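Side-chain contacts in vacuolar protein sorting-associated protein 54 (Mus musculus, PDB 3N1E), which forms part of the GARP tethering complex, which probably acts in retrograde transport from endosomes to the trans-Golgi network: residues A30-D33 against S34-D37; S51-F54 against R55-K59; Q60-K63 against M64-I68; E75-Q78 against M79-R83; A86-K89 against L90-K94. All coordinates share one frame; numbering follows the deposited sequence. Where two conformers were deposited one is given.

Contact 1 (A30-D33 against S34-D37); sequences AIMD and SLFD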
loop_
_atom_site.group_PDB
_atom_site.type_symbol
_atom_site.label_atom_id
_atom_site.label_comp_id
_atom_site.label_asym_id
_atom_site.label_seq_id
_atom_site.Cartn_x
_atom_site.Cartn_y
_atom_site.Cartn_z
ATOM N N ALA A 30 2.979 -7.094 7.198
ATOM C CA ALA A 30 3.935 -8.160 6.942
ATOM C C ALA A 30 3.374 -9.138 5.898
ATOM O O ALA A 30 4.093 -9.621 5.001
ATOM C CB ALA A 30 4.332 -8.875 8.280
ATOM N N ILE A 31 2.075 -9.421 5.996
ATOM C CA ILE A 31 1.417 -10.246 5.009
ATOM C C ILE A 31 1.524 -9.628 3.625
ATOM O O ILE A 31 1.853 -10.315 2.653
ATOM C CB ILE A 31 -0.054 -10.498 5.427
ATOM C CG1 ILE A 31 -0.082 -11.437 6.647
ATOM C CG2 ILE A 31 -0.875 -11.025 4.272
ATOM C CD1 ILE A 31 -1.388 -11.424 7.460
ATOM N N MET A 32 1.252 -8.327 3.519
ATOM C CA MET A 32 1.307 -7.720 2.195
ATOM C C MET A 32 2.743 -7.624 1.678
ATOM O O MET A 32 2.997 -7.815 0.487
ATOM C CB MET A 32 0.631 -6.349 2.164
ATOM C CG MET A 32 -0.833 -6.362 2.555
ATOM S SD MET A 32 -1.864 -7.362 1.462
ATOM C CE MET A 32 -1.811 -6.415 -0.036
ATOM N N ASP A 33 3.682 -7.326 2.575
ATOM C CA ASP A 33 5.102 -7.287 2.204
ATOM C C ASP A 33 5.566 -8.611 1.572
ATOM O O ASP A 33 6.275 -8.605 0.559
ATOM C CB ASP A 33 5.962 -6.915 3.413
ATOM C CG ASP A 33 7.429 -6.919 3.092
ATOM O OD1 ASP A 33 7.863 -5.959 2.416
ATOM O OD2 ASP A 33 8.121 -7.893 3.490
ATOM N N SER A 34 5.136 -9.747 2.147
ATOM C CA SER A 34 5.502 -11.044 1.599
ATOM C C SER A 34 4.873 -11.294 0.225
ATOM O O SER A 34 5.533 -11.816 -0.682
ATOM C CB SER A 34 5.180 -12.156 2.604
ATOM O OG SER A 34 5.935 -11.974 3.785
ATOM N N LEU A 35 3.618 -10.877 0.042
ATOM C CA LEU A 35 2.966 -10.926 -1.274
ATOM C C LEU A 35 3.712 -10.108 -2.324
ATOM O O LEU A 35 3.965 -10.596 -3.445
ATOM C CB LEU A 35 1.511 -10.428 -1.152
ATOM C CG LEU A 35 0.760 -10.406 -2.492
ATOM C CD1 LEU A 35 0.409 -11.836 -2.981
ATOM C CD2 LEU A 35 -0.472 -9.513 -2.367
ATOM N N PHE A 36 4.060 -8.872 -1.973
ATOM C CA PHE A 36 4.813 -8.003 -2.886
ATOM C C PHE A 36 6.168 -8.595 -3.250
ATOM O O PHE A 36 6.578 -8.510 -4.399
ATOM C CB PHE A 36 4.988 -6.596 -2.318
ATOM C CG PHE A 36 3.689 -5.883 -2.020
ATOM C CD1 PHE A 36 2.504 -6.236 -2.664
ATOM C CD2 PHE A 36 3.677 -4.820 -1.111
ATOM C CE1 PHE A 36 1.267 -5.548 -2.385
ATOM C CE2 PHE A 36 2.487 -4.119 -0.833
ATOM C CZ PHE A 36 1.283 -4.475 -1.481
ATOM N N ASP A 37 6.872 -9.173 -2.272
ATOM C CA ASP A 37 8.168 -9.780 -2.555
ATOM C C ASP A 37 7.967 -10.933 -3.532
ATOM O O ASP A 37 8.683 -11.037 -4.516
ATOM C CB ASP A 37 8.868 -10.273 -1.276
ATOM C CG ASP A 37 10.116 -11.138 -1.589
ATOM O OD1 ASP A 37 11.046 -10.615 -2.233
ATOM O OD2 ASP A 37 10.153 -12.338 -1.228
HETATM O O HOH W 1 6.155 -11.506 6.307
#
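A30 O is held from two directions: S34 N donates to it at 3.0 Å, one turn further along the helix, and a water donates to it at 3.1 Å. The same water lies 2.6 Å from S34 OG in the conformer given, so it bridges the carbonyl and the hydroxyl on an exposed flank of the helix. The next three backbone bonds repeat the i to i+4 pattern, I31 to L35, M32 to F36 and D33 to D37. M32 O does a second job here. It sits 3.2 Å above the plane of the F36 ring, displaced toward the rim, while the bent M32 chain brings CE to 3.9 Å from F36 CZ and to 4.1 Å from L35 CD2. This is the inward face of helix 17-40 in the all-helical bundle of the Vps54 C-terminal domain: M32 and F36 both pack on helix 52-68 and helix 74-98. D33, further round the helix, has CG opposite its backbone N (chi1 178°). Its OD1 is hydrogen-bonded to both S87 OG and H91 NE2 of helix 74-98, a double grip that should fix the carboxylate's rotation and probably favours its ionised form.

Contact 2 (S51-F54 against R55-K59); sequences SPCF and RNICK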
loop_
_atom_site.group_PDB
_atom_site.type_symbol
_atom_site.label_atom_id
_atom_site.label_comp_id
_atom_site.label_asym_id
_atom_site.label_seq_id
_atom_site.Cartn_x
_atom_site.Cartn_y
_atom_site.Cartn_z
ATOM N N SER A 51 -0.190 -5.232 -16.122
ATOM C CA SER A 51 0.435 -6.555 -16.166
ATOM C C SER A 51 -0.284 -7.508 -15.189
ATOM O O SER A 51 -0.947 -7.065 -14.239
ATOM C CB SER A 51 1.906 -6.426 -15.758
ATOM O OG SER A 51 1.978 -5.914 -14.427
ATOM N N PRO A 52 -0.133 -8.822 -15.392
ATOM C CA PRO A 52 -0.725 -9.742 -14.404
ATOM C C PRO A 52 -0.265 -9.457 -12.961
ATOM O O PRO A 52 -1.103 -9.527 -12.025
ATOM C CB PRO A 52 -0.235 -11.120 -14.882
ATOM C CG PRO A 52 -0.068 -10.942 -16.367
ATOM C CD PRO A 52 0.438 -9.537 -16.557
ATOM N N CYS A 53 1.021 -9.136 -12.775
ATOM C CA CYS A 53 1.573 -8.844 -11.463
ATOM C C CYS A 53 0.783 -7.701 -10.821
ATOM O O CYS A 53 0.307 -7.817 -9.684
ATOM C CB CYS A 53 3.060 -8.442 -11.583
ATOM S SG CYS A 53 3.798 -7.968 -10.068
ATOM N N PHE A 54 0.642 -6.603 -11.561
ATOM C CA PHE A 54 -0.042 -5.423 -11.010
ATOM C C PHE A 54 -1.536 -5.644 -10.831
ATOM O O PHE A 54 -2.136 -5.103 -9.877
ATOM C CB PHE A 54 0.228 -4.175 -11.850
ATOM C CG PHE A 54 1.561 -3.529 -11.580
ATOM C CD1 PHE A 54 2.750 -4.254 -11.638
ATOM C CD2 PHE A 54 1.632 -2.184 -11.274
ATOM C CE1 PHE A 54 3.992 -3.629 -11.369
ATOM C CE2 PHE A 54 2.874 -1.554 -11.029
ATOM C CZ PHE A 54 4.036 -2.289 -11.092
ATOM N N ARG A 55 -2.158 -6.450 -11.713
ATOM C CA ARG A 55 -3.579 -6.768 -11.495
ATOM C C ARG A 55 -3.776 -7.492 -10.164
ATOM O O ARG A 55 -4.710 -7.202 -9.416
ATOM C CB ARG A 55 -4.166 -7.618 -12.639
ATOM C CG ARG A 55 -4.224 -6.882 -13.953
ATOM C CD ARG A 55 -5.114 -7.616 -14.989
ATOM N NE ARG A 55 -4.726 -9.009 -15.252
ATOM C CZ ARG A 55 -3.864 -9.437 -16.192
ATOM N NH1 ARG A 55 -3.157 -8.603 -16.961
ATOM N NH2 ARG A 55 -3.687 -10.742 -16.348
ATOM N N ASN A 56 -2.867 -8.421 -9.879
ATOM C CA ASN A 56 -2.964 -9.200 -8.655
ATOM C C ASN A 56 -2.698 -8.356 -7.427
ATOM O O ASN A 56 -3.472 -8.418 -6.471
ATOM C CB ASN A 56 -2.030 -10.397 -8.720
ATOM C CG ASN A 56 -2.587 -11.486 -9.566
ATOM O OD1 ASN A 56 -3.748 -11.880 -9.399
ATOM N ND2 ASN A 56 -1.781 -11.988 -10.494
ATOM N N ILE A 57 -1.641 -7.540 -7.459
ATOM C CA ILE A 57 -1.335 -6.610 -6.364
ATOM C C ILE A 57 -2.571 -5.734 -6.097
ATOM O O ILE A 57 -3.060 -5.624 -4.965
ATOM C CB ILE A 57 -0.117 -5.721 -6.711
ATOM C CG1 ILE A 57 1.172 -6.560 -6.661
ATOM C CG2 ILE A 57 -0.017 -4.507 -5.743
ATOM C CD1 ILE A 57 2.396 -5.894 -7.292
ATOM N N CYS A 58 -3.105 -5.136 -7.149
ATOM C CA CYS A 58 -4.229 -4.214 -6.950
ATOM C C CYS A 58 -5.492 -4.915 -6.470
ATOM O O CYS A 58 -6.219 -4.347 -5.648
ATOM C CB CYS A 58 -4.496 -3.385 -8.209
ATOM S SG CYS A 58 -3.111 -2.248 -8.537
ATOM N N LYS A 59 -5.752 -6.135 -6.955
ATOM C CA LYS A 59 -6.900 -6.885 -6.465
ATOM C C LYS A 59 -6.771 -7.139 -4.954
ATOM O O LYS A 59 -7.745 -6.959 -4.219
ATOM C CB LYS A 59 -7.067 -8.214 -7.214
ATOM C CG LYS A 59 -8.363 -8.933 -6.876
ATOM C CD LYS A 59 -8.709 -10.031 -7.892
ATOM C CE LYS A 59 -10.236 -10.174 -8.001
ATOM N NZ LYS A 59 -10.770 -11.576 -7.992
#
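R55 folds back over the start of the helix, its bend at chi3 (-56°) laying the flat guanidinium on P52. P52 CA stands 3.5 Å above the guanidinium plane, over its centre, and P52 CG lies 3.6 Å from R55 NH2. The NH1 end is hydrogen-bonded to P50 O, just before the helix, and R55 N donates to S51 O at 2.9 Å. These are the first turn and N-cap of helix 52-68: S51 OG accepts from F54 N at 3.2 Å in a capping bond, and is also hydrogen-bonded to D115 of helix 107-124, which probably steadies the cap. N56 follows, its backbone N bonded to P52 O and, in the conformer given, its amide folded near that oxygen. At I57 the contact turns apolar. CD1 meets C53 SG at 3.7 Å, and CG1 rests 3.4 Å from C53 O; the sulfur gets there because it extends from CB on the side opposite the backbone N (chi1 176°). Both side chains continue onto L39 of helix 17-40. C58 sets CB 3.4 Å from F54 O, whose backbone bond it also completes through N, and its side chain faces F118, Y119 and N122 of helix 107-124.

Contact 3 (Q60-K63 against M64-I68); sequences QMTK and MHEAI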
loop_
_atom_site.group_PDB
_atom_site.type_symbol
_atom_site.label_atom_id
_atom_site.label_comp_id
_atom_site.label_asym_id
_atom_site.label_seq_id
_atom_site.Cartn_x
_atom_site.Cartn_y
_atom_site.Cartn_z
ATOM N N GLN A 60 -5.578 -7.530 -4.498
ATOM C CA GLN A 60 -5.397 -7.808 -3.051
ATOM C C GLN A 60 -5.464 -6.562 -2.190
ATOM O O GLN A 60 -5.987 -6.616 -1.075
ATOM C CB GLN A 60 -4.150 -8.657 -2.763
ATOM C CG GLN A 60 -4.128 -9.977 -3.502
ATOM C CD GLN A 60 -5.418 -10.779 -3.374
ATOM O OE1 GLN A 60 -5.933 -10.960 -2.286
ATOM N NE2 GLN A 60 -5.964 -11.202 -4.502
ATOM N N MET A 61 -4.982 -5.432 -2.710
ATOM C CA MET A 61 -5.077 -4.139 -2.035
ATOM C C MET A 61 -6.546 -3.752 -1.859
ATOM O O MET A 61 -6.965 -3.263 -0.813
ATOM C CB MET A 61 -4.338 -3.067 -2.853
ATOM C CG MET A 61 -2.829 -3.249 -2.902
ATOM S SD MET A 61 -2.086 -2.613 -1.411
ATOM C CE MET A 61 -3.241 -3.300 -0.238
ATOM N N THR A 62 -7.327 -3.984 -2.908
ATOM C CA THR A 62 -8.766 -3.731 -2.902
ATOM C C THR A 62 -9.464 -4.611 -1.870
ATOM O O THR A 62 -10.294 -4.148 -1.097
ATOM C CB THR A 62 -9.355 -4.007 -4.306
ATOM O OG1 THR A 62 -8.866 -3.008 -5.208
ATOM C CG2 THR A 62 -10.882 -4.004 -4.307
ATOM N N LYS A 63 -9.119 -5.897 -1.881
ATOM C CA LYS A 63 -9.763 -6.838 -0.970
ATOM C C LYS A 63 -9.394 -6.498 0.475
ATOM O O LYS A 63 -10.228 -6.630 1.376
ATOM C CB LYS A 63 -9.371 -8.284 -1.295
ATOM C CG LYS A 63 -10.017 -8.847 -2.532
ATOM C CD LYS A 63 -11.479 -9.220 -2.327
ATOM C CE LYS A 63 -12.013 -9.959 -3.558
ATOM N NZ LYS A 63 -13.435 -9.596 -3.842
ATOM N N MET A 64 -8.151 -6.066 0.681
ATOM C CA MET A 64 -7.690 -5.680 2.017
ATOM C C MET A 64 -8.501 -4.480 2.507
ATOM O O MET A 64 -8.961 -4.455 3.655
ATOM C CB MET A 64 -6.217 -5.310 2.013
ATOM C CG MET A 64 -5.730 -4.976 3.408
ATOM S SD MET A 64 -4.032 -4.486 3.409
ATOM C CE MET A 64 -4.114 -2.737 3.076
ATOM N N HIS A 65 -8.719 -3.515 1.618
ATOM C CA HIS A 65 -9.450 -2.307 1.980
ATOM C C HIS A 65 -10.889 -2.681 2.357
ATOM O O HIS A 65 -11.425 -2.181 3.355
ATOM C CB HIS A 65 -9.438 -1.330 0.800
ATOM C CG HIS A 65 -10.126 -0.031 1.073
ATOM N ND1 HIS A 65 -11.476 0.159 0.848
ATOM C CD2 HIS A 65 -9.655 1.144 1.552
ATOM C CE1 HIS A 65 -11.804 1.396 1.178
ATOM N NE2 HIS A 65 -10.718 2.014 1.607
ATOM N N GLU A 66 -11.487 -3.585 1.577
ATOM C CA GLU A 66 -12.858 -4.043 1.856
ATOM C C GLU A 66 -12.956 -4.749 3.207
ATOM O O GLU A 66 -13.948 -4.577 3.948
ATOM C CB GLU A 66 -13.357 -4.950 0.724
ATOM C CG GLU A 66 -13.724 -4.174 -0.533
ATOM C CD GLU A 66 -13.861 -5.047 -1.776
ATOM O OE1 GLU A 66 -13.724 -6.289 -1.669
ATOM O OE2 GLU A 66 -14.117 -4.486 -2.863
ATOM N N ALA A 67 -11.923 -5.523 3.538
ATOM C CA ALA A 67 -11.898 -6.292 4.777
ATOM C C ALA A 67 -11.775 -5.407 6.035
ATOM O O ALA A 67 -12.321 -5.766 7.088
ATOM C CB ALA A 67 -10.761 -7.312 4.735
ATOM N N ILE A 68 -11.035 -4.300 5.948
ATOM C CA ILE A 68 -10.730 -3.482 7.155
ATOM C C ILE A 68 -11.487 -2.162 7.257
ATOM O O ILE A 68 -11.360 -1.431 8.254
ATOM C CB ILE A 68 -9.197 -3.234 7.390
ATOM C CG1 ILE A 68 -8.489 -2.574 6.190
ATOM C CG2 ILE A 68 -8.500 -4.534 7.659
ATOM C CD1 ILE A 68 -8.847 -1.154 5.866
#
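The E66 carboxylate has T62 to one side of its plane: T62 CG2, in the conformer given, lies 3.6 Å from E66 OE2, and T62 O lies 3.7 Å from E66 CD on that same side. The T62 and E66 side chains run next to each other and point the same way. At the other oxygen, OE1, the K63 chain passes at an angle, its CD 3.8 Å away. K63 NZ is 4.0 Å from E66 OE1, a long salt bridge that probably adds only modest attraction on this exposed flank. With CG beside its own N (chi1 -75°) and the rest extended, the E66 chain runs back along the preceding turn and lays the carboxylate beside T62. The imidazole of H65 is the other flat group. Of its side chain, CB alone comes close to the first segment, 3.5 Å from M61 O; the backbone N donates to the same oxygen. The ring heads away to meet F69 and to bond through NE2 to K127 O.

On the inner side M61 and M64 lie alongside each other. In the M61 conformer given, their methyls approach to 3.5 Å, CE to CE, so the tightness is doubtful. M64 CB also rests 3.4 Å from Q60 O, the acceptor of its own backbone N. Both methionines reach I84 and F81 of helix 74-98, and M61 touches M32 and F36 of helix 17-40 as well. With charged residues along one flank and flexible thioethers along the other, this is the final two turns of an amphipathic helix, 52-68, packed into a helical bundle.

Contact 4 (E75-Q78 against M79-R83); sequences EQTQ and MLFLR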
loop_
_atom_site.group_PDB
_atom_site.type_symbol
_atom_site.label_atom_id
_atom_site.label_comp_id
_atom_site.label_asym_id
_atom_site.label_seq_id
_atom_site.Cartn_x
_atom_site.Cartn_y
_atom_site.Cartn_z
ATOM N N GLU A 75 -8.287 7.549 9.698
ATOM C CA GLU A 75 -6.881 7.965 9.797
ATOM C C GLU A 75 -5.920 6.761 9.854
ATOM O O GLU A 75 -4.878 6.773 9.197
ATOM C CB GLU A 75 -6.662 8.916 10.990
ATOM C CG GLU A 75 -5.182 9.232 11.252
ATOM C CD GLU A 75 -4.958 10.479 12.120
ATOM O OE1 GLU A 75 -5.393 10.479 13.295
ATOM O OE2 GLU A 75 -4.312 11.441 11.626
ATOM N N GLN A 76 -6.290 5.718 10.608
ATOM C CA GLN A 76 -5.494 4.499 10.699
ATOM C C GLN A 76 -5.491 3.727 9.382
ATOM O O GLN A 76 -4.506 3.072 9.055
ATOM C CB GLN A 76 -5.978 3.601 11.848
ATOM C CG GLN A 76 -5.437 4.014 13.231
ATOM C CD GLN A 76 -6.068 5.303 13.813
ATOM O OE1 GLN A 76 -7.172 5.708 13.446
ATOM N NE2 GLN A 76 -5.355 5.931 14.742
ATOM N N THR A 77 -6.587 3.811 8.638
ATOM C CA THR A 77 -6.660 3.130 7.329
ATOM C C THR A 77 -5.717 3.835 6.352
ATOM O O THR A 77 -5.010 3.197 5.566
ATOM C CB THR A 77 -8.081 3.165 6.769
ATOM O OG1 THR A 77 -8.922 2.343 7.590
ATOM C CG2 THR A 77 -8.143 2.644 5.314
ATOM N N GLN A 78 -5.727 5.158 6.390
ATOM C CA GLN A 78 -4.763 5.946 5.614
ATOM C C GLN A 78 -3.302 5.599 5.980
ATOM O O GLN A 78 -2.444 5.346 5.099
ATOM C CB GLN A 78 -5.057 7.438 5.842
ATOM C CG GLN A 78 -6.315 7.912 5.142
ATOM C CD GLN A 78 -6.761 9.298 5.606
ATOM O OE1 GLN A 78 -6.301 9.791 6.634
ATOM N NE2 GLN A 78 -7.670 9.895 4.884
ATOM N N MET A 79 -3.022 5.532 7.283
ATOM C CA MET A 79 -1.661 5.192 7.748
ATOM C C MET A 79 -1.255 3.781 7.318
ATOM O O MET A 79 -0.091 3.556 6.945
ATOM C CB MET A 79 -1.523 5.348 9.279
ATOM C CG MET A 79 -1.747 6.736 9.846
ATOM S SD MET A 79 -0.655 8.017 9.218
ATOM C CE MET A 79 -1.653 8.738 7.914
ATOM N N LEU A 80 -2.208 2.834 7.368
ATOM C CA LEU A 80 -1.950 1.466 6.952
ATOM C C LEU A 80 -1.547 1.440 5.485
ATOM O O LEU A 80 -0.556 0.793 5.124
ATOM C CB LEU A 80 -3.185 0.593 7.169
ATOM C CG LEU A 80 -3.173 -0.801 6.576
ATOM C CD1 LEU A 80 -2.083 -1.674 7.190
ATOM C CD2 LEU A 80 -4.562 -1.458 6.722
ATOM N N PHE A 81 -2.306 2.150 4.660
ATOM C CA PHE A 81 -2.013 2.165 3.233
ATOM C C PHE A 81 -0.721 2.866 2.893
ATOM O O PHE A 81 -0.067 2.470 1.935
ATOM C CB PHE A 81 -3.214 2.647 2.386
ATOM C CG PHE A 81 -4.143 1.530 2.036
ATOM C CD1 PHE A 81 -3.995 0.816 0.833
ATOM C CD2 PHE A 81 -5.112 1.128 2.942
ATOM C CE1 PHE A 81 -4.848 -0.269 0.529
ATOM C CE2 PHE A 81 -5.957 0.051 2.654
ATOM C CZ PHE A 81 -5.828 -0.640 1.442
ATOM N N LEU A 82 -0.322 3.866 3.686
ATOM C CA LEU A 82 1.012 4.458 3.488
ATOM C C LEU A 82 2.130 3.452 3.758
ATOM O O LEU A 82 3.108 3.431 3.026
ATOM C CB LEU A 82 1.200 5.732 4.322
ATOM C CG LEU A 82 0.330 6.867 3.805
ATOM C CD1 LEU A 82 0.336 7.953 4.883
ATOM C CD2 LEU A 82 0.837 7.462 2.449
ATOM N N ARG A 83 1.963 2.598 4.772
ATOM C CA ARG A 83 2.942 1.540 5.064
ATOM C C ARG A 83 2.972 0.456 3.992
ATOM O O ARG A 83 4.042 -0.039 3.613
ATOM C CB ARG A 83 2.691 0.894 6.449
ATOM C CG ARG A 83 2.778 1.900 7.580
ATOM C CD ARG A 83 2.812 1.266 8.985
ATOM N NE ARG A 83 3.551 2.207 9.852
ATOM C CZ ARG A 83 3.687 2.113 11.172
ATOM N NH1 ARG A 83 3.121 1.112 11.848
ATOM N NH2 ARG A 83 4.380 3.045 11.826
#
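F81 and T77 form the close-packed side of this part of helix 74-98, an amphipathic member of the domain's helical bundle. T77 O lies in the plane of the F81 ring, at its edge, 3.3 Å from CD2, so the partly positive ring hydrogen there probably points at the carbonyl. The same oxygen accepts from F81 N at 3.0 Å, so it takes the backbone N-H and has the ring edge beside it. T77 CG2 runs alongside the ring, 4.1 Å from F81 CD2, and both side chains extend in the same direction, toward helix 52-68, where F81 meets M61 and M64 and T77 meets I68. L80 belongs to this inner side too: its CB sits 3.4 Å from Q76 O, and its branches pack on M64 and on L28 and V29 of helix 17-40.

The other flank is looser. E75 and M79 are both exposed, and their side chains come no nearer than 4.5 Å, CG to CG. What M79 touches is mostly backbone: M79 CG, opposite the residue's own carbonyl carbon (chi1 -61°), lies 3.2 Å from E75 O, and the bends beyond fold CE back over the chain. Q78 lies between the two sides. Its extended chain carries the amide to a hydrogen bond from NE2 to G128 O in the C-terminal part of the chain, and its side chain touches L132. Next to it L82, also against L132, rests CG 3.4 Å from Q78 O.

Contact 5 (A86-K89 against L90-K94); sequences ASYK and LHLKK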
loop_
_atom_site.group_PDB
_atom_site.type_symbol
_atom_site.label_atom_id
_atom_site.label_comp_id
_atom_site.label_asym_id
_atom_site.label_seq_id
_atom_site.Cartn_x
_atom_site.Cartn_y
_atom_site.Cartn_z
ATOM N N ALA A 86 4.734 1.851 1.070
ATOM C CA ALA A 86 6.178 1.902 1.265
ATOM C C ALA A 86 6.800 0.539 0.953
ATOM O O ALA A 86 7.849 0.472 0.339
ATOM C CB ALA A 86 6.499 2.314 2.693
ATOM N N SER A 87 6.142 -0.539 1.391
ATOM C CA SER A 87 6.594 -1.888 1.081
ATOM C C SER A 87 6.556 -2.179 -0.422
ATOM O O SER A 87 7.502 -2.725 -0.970
ATOM C CB SER A 87 5.727 -2.921 1.827
ATOM O OG SER A 87 6.034 -4.239 1.384
ATOM N N TYR A 88 5.445 -1.827 -1.070
ATOM C CA TYR A 88 5.328 -1.981 -2.499
ATOM C C TYR A 88 6.494 -1.286 -3.241
ATOM O O TYR A 88 7.143 -1.889 -4.105
ATOM C CB TYR A 88 3.968 -1.437 -2.953
ATOM C CG TYR A 88 3.835 -1.275 -4.441
ATOM C CD1 TYR A 88 4.007 -0.030 -5.027
ATOM C CD2 TYR A 88 3.555 -2.367 -5.254
ATOM C CE1 TYR A 88 3.886 0.124 -6.422
ATOM C CE2 TYR A 88 3.421 -2.221 -6.629
ATOM C CZ TYR A 88 3.598 -0.987 -7.191
ATOM O OH TYR A 88 3.460 -0.842 -8.559
ATOM N N LYS A 89 6.760 -0.039 -2.889
ATOM C CA LYS A 89 7.806 0.740 -3.541
ATOM C C LYS A 89 9.168 0.098 -3.318
ATOM O O LYS A 89 9.976 0.076 -4.232
ATOM C CB LYS A 89 7.836 2.186 -3.047
ATOM C CG LYS A 89 6.633 2.985 -3.551
ATOM C CD LYS A 89 6.757 4.483 -3.244
ATOM C CE LYS A 89 6.795 4.745 -1.772
ATOM N NZ LYS A 89 7.041 6.216 -1.574
ATOM N N LEU A 90 9.408 -0.436 -2.120
ATOM C CA LEU A 90 10.734 -1.032 -1.848
ATOM C C LEU A 90 10.952 -2.236 -2.763
ATOM O O LEU A 90 12.032 -2.393 -3.363
ATOM C CB LEU A 90 10.878 -1.383 -0.340
ATOM C CG LEU A 90 12.145 -2.114 0.118
ATOM C CD1 LEU A 90 12.488 -1.709 1.570
ATOM C CD2 LEU A 90 11.957 -3.626 -0.008
ATOM N N HIS A 91 9.930 -3.096 -2.872
ATOM C CA HIS A 91 10.055 -4.291 -3.687
ATOM C C HIS A 91 10.085 -3.976 -5.178
ATOM O O HIS A 91 10.815 -4.633 -5.933
ATOM C CB HIS A 91 8.968 -5.298 -3.325
ATOM C CG HIS A 91 9.151 -5.865 -1.953
ATOM N ND1 HIS A 91 10.190 -6.719 -1.643
ATOM C CD2 HIS A 91 8.448 -5.686 -0.812
ATOM C CE1 HIS A 91 10.122 -7.035 -0.360
ATOM N NE2 HIS A 91 9.068 -6.427 0.164
ATOM N N LEU A 92 9.314 -2.957 -5.589
ATOM C CA LEU A 92 9.312 -2.561 -7.003
ATOM C C LEU A 92 10.674 -1.948 -7.355
ATOM O O LEU A 92 11.244 -2.281 -8.396
ATOM C CB LEU A 92 8.168 -1.576 -7.311
ATOM C CG LEU A 92 8.132 -1.042 -8.758
ATOM C CD1 LEU A 92 8.092 -2.145 -9.827
ATOM C CD2 LEU A 92 6.877 -0.195 -8.905
ATOM N N LYS A 93 11.186 -1.062 -6.499
ATOM C CA LYS A 93 12.510 -0.448 -6.709
ATOM C C LYS A 93 13.582 -1.546 -6.862
ATOM O O LYS A 93 14.409 -1.458 -7.775
ATOM C CB LYS A 93 12.857 0.509 -5.565
ATOM C CG LYS A 93 14.095 1.405 -5.839
ATOM C CD LYS A 93 14.011 2.660 -4.962
ATOM C CE LYS A 93 14.771 2.487 -3.674
ATOM N NZ LYS A 93 16.183 2.965 -3.783
ATOM N N LYS A 94 13.545 -2.581 -6.012
ATOM C CA LYS A 94 14.527 -3.675 -6.074
ATOM C C LYS A 94 14.483 -4.366 -7.445
ATOM O O LYS A 94 15.527 -4.656 -8.059
ATOM C CB LYS A 94 14.254 -4.680 -4.944
ATOM C CG LYS A 94 15.248 -5.803 -4.802
ATOM C CD LYS A 94 15.245 -6.325 -3.364
ATOM C CE LYS A 94 15.884 -5.286 -2.448
ATOM N NZ LYS A 94 15.682 -5.531 -0.978
#
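Y88 and L92 lie side by side one turn apart on helix 74-98, pointing together into the helical bundle. L92 CD2 meets the far end of the tyrosine, 3.8 Å from Y88 CZ and 3.5 Å from Y88 OH. That hydroxyl oxygen is buried without a polar partner in the model, probably at some cost; the ring stacks on Y119 of helix 107-124. Round the helix, S87 and H91 make the polar pair. S87 OG lies in the imidazole plane at the ring edge, 3.6 Å from H91 CD2, while L90 CD2 sits 3.8 Å above the centre of one face. S87 O is 3.1 Å from H91 CD2 and also takes the backbone bond from H91 N. Both polar ends are probably positioned by D33 of helix 17-40. Further out, K89 reaches the C-terminal tail: its NZ makes a salt bridge to E138 and hydrogen bonds to L134 O and N135 O, three partners that should keep the ammonium in place. K93 bonds to E141 O through its NZ, and at the near end of its chain K93 CB packs 3.2 Å from K89 O.

The five contacts are local stretches of three helices, met in order along the chain: contact 1 on helix 17-40, contacts 2 and 3 on helix 52-68, contacts 4 and 5 on helix 74-98. Contact 1 packs on contacts 2, 3 and 5, the last with its centre about 10 Å away. Contacts 3 and 4, centres about 12 Å apart, pack on each other, as do contacts 2 and 5 further along the same pair of helices. Contacts 3 and 5 lie on opposite sides of the chain's centre, their centres about 19 Å apart. Apolar packing, with probable hydrogen bonds between contacts 1 and 5, thus joins these three helices into one part of the bundle.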